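Local coordinates for protein accelerated cell death 11 (Arabidopsis thaliana, PDB 4NT1) that selectively transfers ceramide-1-phosphate and phytoceramide-1-phosphate between membranes, using the all-helical GLTP fold, with a preference that suggests a need for phosphate in the lipid headgroup, at residues 181-184 with 185-189; 127-130 with 131-135; 76-79 with 80-83. All coordinates share one frame; numbering follows the deposited sequence.

Contact 1: 181-184 with 185-189; sequences QSYV and NSSAP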
ATOM      1  N   GLN A 181       8.344  11.078  -3.271  1.00 20.82           N
ATOM      2  CA  GLN A 181       8.460  11.701  -1.961  1.00 20.89           C
ATOM      3  C   GLN A 181       7.103  12.222  -1.481  1.00 20.36           C
ATOM      4  O   GLN A 181       6.810  12.219  -0.290  1.00 22.47           O
ATOM      5  CB  GLN A 181       9.471  12.848  -1.998  1.00 25.70           C
ATOM      6  CG  GLN A 181       9.683  13.477  -0.630  1.00 26.65           C
ATOM      7  CD  GLN A 181      10.331  12.519   0.338  1.00 27.28           C
ATOM      8  OE1 GLN A 181       9.742  12.142   1.354  1.00 30.27           O
ATOM      9  NE2 GLN A 181      11.559  12.116   0.030  1.00 25.76           N
ATOM     10  N   SER A 182       6.281  12.688  -2.410  1.00 18.31           N
ATOM     11  CA  SER A 182       4.956  13.160  -2.040  1.00 19.24           C
ATOM     12  C   SER A 182       4.139  12.003  -1.480  1.00 21.61           C
ATOM     13  O   SER A 182       3.528  12.125  -0.416  1.00 18.66           O
ATOM     14  CB  SER A 182       4.222  13.754  -3.236  1.00 23.25           C
ATOM     15  OG  SER A 182       2.968  14.282  -2.821  1.00 22.18           O
ATOM     16  N   TYR A 183       4.139  10.878  -2.197  1.00 19.54           N
ATOM     17  CA  TYR A 183       3.440   9.686  -1.710  1.00 18.05           C
ATOM     18  C   TYR A 183       3.960   9.271  -0.340  1.00 21.90           C
ATOM     19  O   TYR A 183       3.185   8.885   0.545  1.00 18.46           O
ATOM     20  CB  TYR A 183       3.570   8.500  -2.672  1.00 17.19           C
ATOM     21  CG  TYR A 183       2.963   7.249  -2.069  1.00 17.02           C
ATOM     22  CD1 TYR A 183       1.587   7.033  -2.120  1.00 20.21           C
ATOM     23  CD2 TYR A 183       3.747   6.322  -1.401  1.00 17.82           C
ATOM     24  CE1 TYR A 183       1.017   5.908  -1.544  1.00 19.52           C
ATOM     25  CE2 TYR A 183       3.189   5.193  -0.830  1.00 18.73           C
ATOM     26  CZ  TYR A 183       1.820   4.995  -0.901  1.00 20.78           C
ATOM     27  OH  TYR A 183       1.257   3.867  -0.332  1.00 19.48           O
ATOM     28  N   VAL A 184       5.277   9.332  -0.170  1.00 19.22           N
ATOM     29  CA  VAL A 184       5.863   8.964   1.110  1.00 20.03           C
ATOM     30  C   VAL A 184       5.338   9.874   2.213  1.00 22.76           C
ATOM     31  O   VAL A 184       4.958   9.400   3.289  1.00 23.46           O
ATOM     32  CB  VAL A 184       7.395   9.009   1.083  1.00 20.41           C
ATOM     33  CG1 VAL A 184       7.938   8.933   2.508  1.00 23.35           C
ATOM     34  CG2 VAL A 184       7.934   7.874   0.223  1.00 21.15           C
ATOM     35  N   ASN A 185       5.306  11.177   1.943  1.00 18.98           N
ATOM     36  CA  ASN A 185       4.843  12.150   2.943  1.00 23.27           C
ATOM     37  C   ASN A 185       3.358  12.058   3.266  1.00 24.32           C
ATOM     38  O   ASN A 185       2.946  12.325   4.395  1.00 21.08           O
ATOM     39  CB  ASN A 185       5.171  13.573   2.506  1.00 23.33           C
ATOM     40  CG  ASN A 185       6.657  13.825   2.466  1.00 25.71           C
ATOM     41  OD1 ASN A 185       7.426  13.106   3.098  1.00 25.86           O
ATOM     42  ND2 ASN A 185       7.067  14.849   1.734  1.00 32.22           N
ATOM     43  N   SER A 186       2.554  11.706   2.271  1.00 21.63           N
ATOM     44  CA  SER A 186       1.113  11.613   2.477  1.00 18.09           C
ATOM     45  C   SER A 186       0.724  10.278   3.103  1.00 21.93           C
ATOM     46  O   SER A 186      -0.124  10.219   4.002  1.00 20.78           O
ATOM     47  CB  SER A 186       0.369  11.801   1.155  1.00 18.86           C
ATOM     48  OG  SER A 186       0.511  13.130   0.684  1.00 22.25           O
ATOM     49  N   SER A 187       1.359   9.207   2.640  1.00 19.66           N
ATOM     50  CA  SER A 187       0.986   7.871   3.087  1.00 18.31           C
ATOM     51  C   SER A 187       1.381   7.626   4.535  1.00 23.58           C
ATOM     52  O   SER A 187       0.718   6.864   5.246  1.00 22.48           O
ATOM     53  CB  SER A 187       1.573   6.787   2.168  1.00 19.64           C
ATOM     54  OG  SER A 187       2.984   6.721   2.273  1.00 21.58           O
ATOM     55  N   ALA A 188       2.446   8.276   4.991  1.00 21.72           N
ATOM     56  CA  ALA A 188       2.917   8.006   6.350  1.00 20.22           C
ATOM     57  C   ALA A 188       1.851   8.294   7.408  1.00 19.63           C
ATOM     58  O   ALA A 188       1.537   7.418   8.211  1.00 19.51           O
ATOM     59  CB  ALA A 188       4.233   8.736   6.652  1.00 22.75           C
ATOM     60  N   PRO A 189       1.271   9.510   7.408  1.00 22.66           N
ATOM     61  CA  PRO A 189       0.214   9.782   8.393  1.00 18.67           C
ATOM     62  C   PRO A 189      -1.033   8.919   8.188  1.00 19.08           C
ATOM     63  O   PRO A 189      -1.707   8.594   9.161  1.00 18.29           O
ATOM     64  CB  PRO A 189      -0.132  11.266   8.157  1.00 21.88           C
ATOM     65  CG  PRO A 189       0.432  11.597   6.817  1.00 22.56           C
ATOM     66  CD  PRO A 189       1.604  10.696   6.599  1.00 22.25           C
TER
HETATM   67  O   HOH W   1       0.979  12.546  -1.992  1.00 21.28           O

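Contact 2: 127-130 with 131-135; sequences SLKD and PATKS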
ATOM      1  N   SER A 127      20.044  -0.186 -10.063  1.00 23.56           N
ATOM      2  CA  SER A 127      19.264  -1.385  -9.757  1.00 25.88           C
ATOM      3  C   SER A 127      18.147  -1.085  -8.759  1.00 26.54           C
ATOM      4  O   SER A 127      18.280  -0.182  -7.928  1.00 24.98           O
ATOM      5  CB  SER A 127      20.182  -2.464  -9.186  1.00 28.13           C
ATOM      6  OG  SER A 127      19.441  -3.571  -8.684  1.00 28.83           O
ATOM      7  N   LEU A 128      17.053  -1.841  -8.844  1.00 23.31           N
ATOM      8  CA  LEU A 128      15.975  -1.759  -7.855  1.00 19.88           C
ATOM      9  C   LEU A 128      16.061  -2.873  -6.815  1.00 23.42           C
ATOM     10  O   LEU A 128      15.196  -2.979  -5.945  1.00 24.12           O
ATOM     11  CB  LEU A 128      14.606  -1.852  -8.534  1.00 23.03           C
ATOM     12  CG  LEU A 128      14.227  -0.683  -9.433  1.00 22.29           C
ATOM     13  CD1 LEU A 128      12.904  -0.949 -10.092  1.00 24.66           C
ATOM     14  CD2 LEU A 128      14.187   0.605  -8.610  1.00 25.66           C
ATOM     15  N   LYS A 129      17.092  -3.706  -6.899  1.00 25.00           N
ATOM     16  CA  LYS A 129      17.138  -4.908  -6.069  1.00 25.31           C
ATOM     17  C   LYS A 129      17.103  -4.611  -4.568  1.00 26.80           C
ATOM     18  O   LYS A 129      16.312  -5.189  -3.835  1.00 25.34           O
ATOM     19  CB  LYS A 129      18.347  -5.775  -6.421  1.00 25.73           C
ATOM     20  CG  LYS A 129      18.383  -7.088  -5.651  1.00 32.56           C
ATOM     21  CD  LYS A 129      19.521  -7.982  -6.133  1.00 37.15           C
ATOM     22  CE  LYS A 129      19.576  -9.271  -5.320  1.00 46.02           C
ATOM     23  NZ  LYS A 129      20.580 -10.225  -5.865  1.00 51.48           N
ATOM     24  N   ASP A 130      17.953  -3.704  -4.106  1.00 26.54           N
ATOM     25  CA  ASP A 130      17.951  -3.377  -2.684  1.00 31.26           C
ATOM     26  C   ASP A 130      16.650  -2.709  -2.187  1.00 25.88           C
ATOM     27  O   ASP A 130      16.089  -3.137  -1.177  1.00 25.24           O
ATOM     28  CB  ASP A 130      19.210  -2.593  -2.285  1.00 30.15           C
ATOM     29  CG  ASP A 130      20.437  -3.490  -2.169  1.00 45.77           C
ATOM     30  OD1 ASP A 130      20.360  -4.673  -2.579  1.00 40.27           O
ATOM     31  OD2 ASP A 130      21.480  -3.015  -1.671  1.00 60.70           O
ATOM     32  N   PRO A 131      16.156  -1.678  -2.896  1.00 23.80           N
ATOM     33  CA  PRO A 131      14.871  -1.111  -2.449  1.00 22.32           C
ATOM     34  C   PRO A 131      13.725  -2.125  -2.444  1.00 21.88           C
ATOM     35  O   PRO A 131      12.938  -2.146  -1.497  1.00 23.60           O
ATOM     36  CB  PRO A 131      14.587  -0.005  -3.478  1.00 22.02           C
ATOM     37  CG  PRO A 131      15.942   0.364  -4.022  1.00 29.29           C
ATOM     38  CD  PRO A 131      16.764  -0.900  -3.990  1.00 24.23           C
ATOM     39  N   ALA A 132      13.609  -2.937  -3.491  1.00 21.22           N
ATOM     40  CA  ALA A 132      12.525  -3.927  -3.541  1.00 21.51           C
ATOM     41  C   ALA A 132      12.708  -4.984  -2.449  1.00 22.62           C
ATOM     42  O   ALA A 132      11.754  -5.368  -1.767  1.00 19.82           O
ATOM     43  CB  ALA A 132      12.449  -4.570  -4.904  1.00 20.31           C
ATOM     44  N   THR A 133      13.942  -5.445  -2.272  1.00 20.87           N
ATOM     45  CA  THR A 133      14.236  -6.424  -1.222  1.00 21.82           C
ATOM     46  C   THR A 133      13.996  -5.875   0.190  1.00 22.39           C
ATOM     47  O   THR A 133      13.391  -6.544   1.027  1.00 22.32           O
ATOM     48  CB  THR A 133      15.679  -6.970  -1.339  1.00 20.64           C
ATOM     49  OG1 THR A 133      15.816  -7.670  -2.576  1.00 25.48           O
ATOM     50  CG2 THR A 133      15.988  -7.924  -0.181  1.00 23.30           C
ATOM     51  N   LYS A 134      14.459  -4.654   0.455  1.00 23.39           N
ATOM     52  CA  LYS A 134      14.314  -4.068   1.786  1.00 22.18           C
ATOM     53  C   LYS A 134      12.854  -3.792   2.144  1.00 24.27           C
ATOM     54  O   LYS A 134      12.436  -3.992   3.284  1.00 24.13           O
ATOM     55  CB  LYS A 134      15.130  -2.784   1.912  1.00 24.24           C
ATOM     56  CG  LYS A 134      16.633  -3.022   2.016  1.00 25.30           C
ATOM     57  CD  LYS A 134      17.393  -1.703   2.025  1.00 29.45           C
ATOM     58  CE  LYS A 134      18.891  -1.923   2.190  1.00 38.04           C
ATOM     59  NZ  LYS A 134      19.645  -0.635   2.261  1.00 45.22           N
ATOM     60  N   SER A 135      12.078  -3.325   1.173  1.00 20.67           N
ATOM     61  CA  SER A 135      10.676  -3.031   1.448  1.00 19.48           C
ATOM     62  C   SER A 135       9.902  -4.337   1.650  1.00 22.77           C
ATOM     63  O   SER A 135       9.040  -4.421   2.519  1.00 24.00           O
ATOM     64  CB  SER A 135      10.060  -2.169   0.337  1.00 22.37           C
ATOM     65  OG  SER A 135      10.089  -2.836  -0.913  1.00 23.22           O
TER

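Contact 3: 76-79 with 80-83; sequences ISTL and VVMM. With NA (sodium ion), chain E.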
ATOM      1  N   ILE A  76     -20.715   1.291   2.423  1.00 20.46           N
ATOM      2  CA  ILE A  76     -20.028   1.667   3.657  1.00 23.42           C
ATOM      3  C   ILE A  76     -19.640   3.133   3.608  1.00 24.91           C
ATOM      4  O   ILE A  76     -19.121   3.579   2.604  1.00 21.98           O
ATOM      5  CB  ILE A  76     -18.732   0.873   3.818  1.00 25.89           C
ATOM      6  CG1 ILE A  76     -18.929  -0.581   3.376  1.00 30.50           C
ATOM      7  CG2 ILE A  76     -18.230   0.969   5.255  1.00 27.50           C
ATOM      8  CD1 ILE A  76     -17.621  -1.365   3.266  1.00 31.35           C
ATOM      9  N   SER A  77     -19.859   3.880   4.683  1.00 25.12           N
ATOM     10  CA  SER A  77     -19.529   5.305   4.662  1.00 21.78           C
ATOM     11  C   SER A  77     -18.060   5.571   4.945  1.00 22.43           C
ATOM     12  O   SER A  77     -17.321   6.016   4.055  1.00 21.56           O
ATOM     13  CB  SER A  77     -20.396   6.091   5.647  1.00 26.80           C
ATOM     14  OG  SER A  77     -20.238   5.602   6.963  1.00 25.49           O
ATOM     15  N   THR A  78     -17.632   5.296   6.176  1.00 19.25           N
ATOM     16  CA  THR A  78     -16.275   5.653   6.598  1.00 18.60           C
ATOM     17  C   THR A  78     -15.538   4.451   7.191  1.00 18.45           C
ATOM     18  O   THR A  78     -16.166   3.477   7.592  1.00 20.25           O
ATOM     19  CB  THR A  78     -16.278   6.751   7.682  1.00 18.76           C
ATOM     20  OG1 THR A  78     -16.831   6.222   8.905  1.00 20.36           O
ATOM     21  CG2 THR A  78     -17.089   7.964   7.222  1.00 22.77           C
ATOM     22  N   LEU A  79     -14.208   4.537   7.260  1.00 17.04           N
ATOM     23  CA  LEU A  79     -13.410   3.438   7.794  1.00 18.17           C
ATOM     24  C   LEU A  79     -13.763   3.129   9.242  1.00 20.38           C
ATOM     25  O   LEU A  79     -13.810   1.964   9.639  1.00 22.33           O
ATOM     26  CB  LEU A  79     -11.905   3.711   7.651  1.00 16.30           C
ATOM     27  CG  LEU A  79     -11.342   3.744   6.228  1.00 19.19           C
ATOM     28  CD1 LEU A  79      -9.875   4.136   6.223  1.00 20.21           C
ATOM     29  CD2 LEU A  79     -11.525   2.401   5.516  1.00 20.23           C
ATOM     30  N   VAL A  80     -14.013   4.172  10.029  1.00 20.12           N
ATOM     31  CA  VAL A  80     -14.403   3.992  11.430  1.00 20.07           C
ATOM     32  C   VAL A  80     -15.711   3.213  11.553  1.00 21.69           C
ATOM     33  O   VAL A  80     -15.802   2.252  12.316  1.00 23.58           O
ATOM     34  CB  VAL A  80     -14.517   5.349  12.161  1.00 23.49           C
ATOM     35  CG1 VAL A  80     -15.325   5.205  13.447  1.00 28.05           C
ATOM     36  CG2 VAL A  80     -13.128   5.905  12.444  1.00 26.03           C
ATOM     37  N   VAL A  81     -16.722   3.632  10.803  1.00 23.01           N
ATOM     38  CA  VAL A  81     -18.007   2.943  10.816  1.00 22.21           C
ATOM     39  C   VAL A  81     -17.847   1.495  10.375  1.00 21.32           C
ATOM     40  O   VAL A  81     -18.404   0.587  10.994  1.00 20.75           O
ATOM     41  CB  VAL A  81     -19.052   3.691   9.951  1.00 22.96           C
ATOM     42  CG1 VAL A  81     -20.268   2.819   9.661  1.00 25.90           C
ATOM     43  CG2 VAL A  81     -19.463   4.986  10.648  1.00 25.08           C
ATOM     44  N   MET A  82     -17.055   1.289   9.325  1.00 21.65           N
ATOM     45  CA  MET A  82     -16.786  -0.039   8.790  1.00 18.18           C
ATOM     46  C   MET A  82     -16.208  -0.950   9.873  1.00 20.50           C
ATOM     47  O   MET A  82     -16.681  -2.071  10.079  1.00 19.05           O
ATOM     48  CB  MET A  82     -15.800   0.080   7.626  1.00 23.58           C
ATOM     49  CG  MET A  82     -15.615  -1.166   6.793  1.00 24.31           C
ATOM     50  SD  MET A  82     -14.344  -0.917   5.529  1.00 22.30           S
ATOM     51  CE  MET A  82     -12.861  -1.070   6.533  1.00 20.44           C
ATOM     52  N   MET A  83     -15.191  -0.463  10.574  1.00 18.36           N
ATOM     53  CA  MET A  83     -14.551  -1.261  11.617  1.00 20.15           C
ATOM     54  C   MET A  83     -15.446  -1.463  12.825  1.00 22.17           C
ATOM     55  O   MET A  83     -15.462  -2.550  13.408  1.00 19.63           O
ATOM     56  CB  MET A  83     -13.209  -0.652  12.034  1.00 18.29           C
ATOM     57  CG  MET A  83     -12.165  -0.815  10.962  1.00 22.46           C
ATOM     58  SD  MET A  83     -10.615  -0.037  11.402  1.00 23.02           S
ATOM     59  CE  MET A  83     -10.002  -1.183  12.644  1.00 22.46           C
TER
HETATM   60 NA    NA E 301     -19.381   4.603   0.022  1.00 54.15          NA
HETATM   61  O   HOH W   2     -17.688   5.829   1.029  1.00 25.71           O
HETATM   62  O   HOH W   3     -20.766   6.490   1.478  1.00 47.21           O

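Contact 1: 181-184 with 185-189
With Tyr183 CG anti to its own N (chi1 174°) and Ser187 OG held between N and the carbonyl carbon (chi1 68°), the phenol ring runs forward along the helix and the serine lies over one of its faces. Ser187 CB sits 3.8 Å from the centroid of the Tyr183 ring and only 20° off the ring normal, a CH-pi contact. It is displaced toward the rim on the CZ side. The chi1 of Ser187 also turns its hydroxyl back to the preceding turn, where Ser187 OG donates to Tyr183 O over 2.8 Å. That carbonyl therefore has two donors from one residue: Ser187 N makes the ordinary i to i+4 bond, also 2.8 Å, and the two come in from opposite faces of the carbonyl plane.

On another side of the helix water 1 bridges Ser182 OG and Ser186 OG, 2.8 Å from each. In the backbone Ser186 N bonds to Ser182 O at 2.9 Å, while Ala188 N makes a longer bond of 3.2 Å to Val184 O.

Tyr183 reaches into the interior, its OH hydrogen-bonded to Leu109 O and its ring edge-to-face with Phe18. Helix 173-199 thus packs here between helix 98-121, which takes Val184 and Ser187, and helix 10-25, which meets Ser182 and Ser186.

Contact 2: 127-130 with 131-135
Lys129 and Thr133 lie side by side and point the same way, one turn apart on the first turns of helix 129-139. The lysine is extended beyond CG, and its CG passes 4.0 Å from Thr133 OG1, so the aliphatic root of the chain flanks the threonine hydroxyl. That hydroxyl is directed at the backbone. Thr133 OG1 stands anti to its carbonyl carbon (chi1 -63°), which turns it back toward the preceding turn, and it donates to Lys129 O over 2.8 Å from above the carbonyl plane. Thr133 N reaches the same oxygen at 2.9 Å from the opposite face.

Asp130 and Lys134 form the next i, i+4 pair. The lysine chain starts along the helix, with Lys134 CG 3.2 Å from Asp130 O, before running on extended; its NZ stops 4.9 Å from Asp130 OD2, too far for a salt bridge.

Pro131 CD lies 3.3 Å from Leu128 O. Lacking an N-H, Pro131 fits the first turn, where no helical carbonyl waits for that proton; Leu128 O takes its regular i+4 bond from Ala132 N. Just upstream, Ser127 OG caps the helix by accepting from Lys129 N at 3.0 Å. On the inner side Leu128 packs on Leu165 of helix 162-168, and Pro131 on Gln118 of helix 98-121.

Chemically, the start of the helix is secured by the serine cap and by a doubly gripped carbonyl, while the opposite charges of Asp130 and Lys134 probably add only a modest electrostatic attraction at the exposed surface.

Contact 3: 76-79 with 80-83
Thr78 is the N-cap of helix 79-88: its OG1 accepts from Val81 N over 3.2 Å, at a nearly straight N-H...O angle of 167°. With chi1 at 68°, OG1 is turned toward the first helical turn, and Val81 CG2 lies 3.4 Å from the same Thr78 OG1. The helical bonds begin alongside, with Met82 N to Thr78 O and Met83 N to Leu79 O.

Next to the cap, apolar groups fold the loop against the helix. Ile76 CG2 rests 3.5 Å from Met82 CB, as a hydrophobic contact reaching across the capping residue. Leu79 and Met82 run side by side; the bend at chi3 (77°) carries Met82 CE to 3.9 Å from Leu79 CD2.

Farther out, Val34 of helix 34-51 touches Ile76, Leu79 and Met82, and His98 of helix 98-121 meets Ile76 and Met82. The loop itself is tied down by backbone bonds from Ser77 to Val34 and from Leu79 to Val32, and by a sodium ion that also binds Ser73 O and Thr35 OG1. Water 2, one of the ion's ligands, donates to Ser77 O. The loop's own metal ligand is Ile76 O, 2.8 Å from the sodium.

In the fold
All three contacts are partly buried. Contact 1 is the most central, its centre about 11 Å from that of the chain, against about 16 Å and 19 Å for the centres of contacts 2 and 3. Contacts 1 and 3 each bury four of eight touching residues; contact 2, with four exposed, is the most superficial. Contacts 2 and 3 lie on opposite sides of the chain's centre. All three pack on helix 98-121, and contact 3 also touches helix 173-199, which carries contact 1. Mid-helix, contact 1 combines an inward aromatic with hydroxyls; contacts 2 and 3 are hydroxyl-capped helix starts, the former with outward charges, the latter with apolar packing of Ile76, Leu79 and Met82 and a sodium ion.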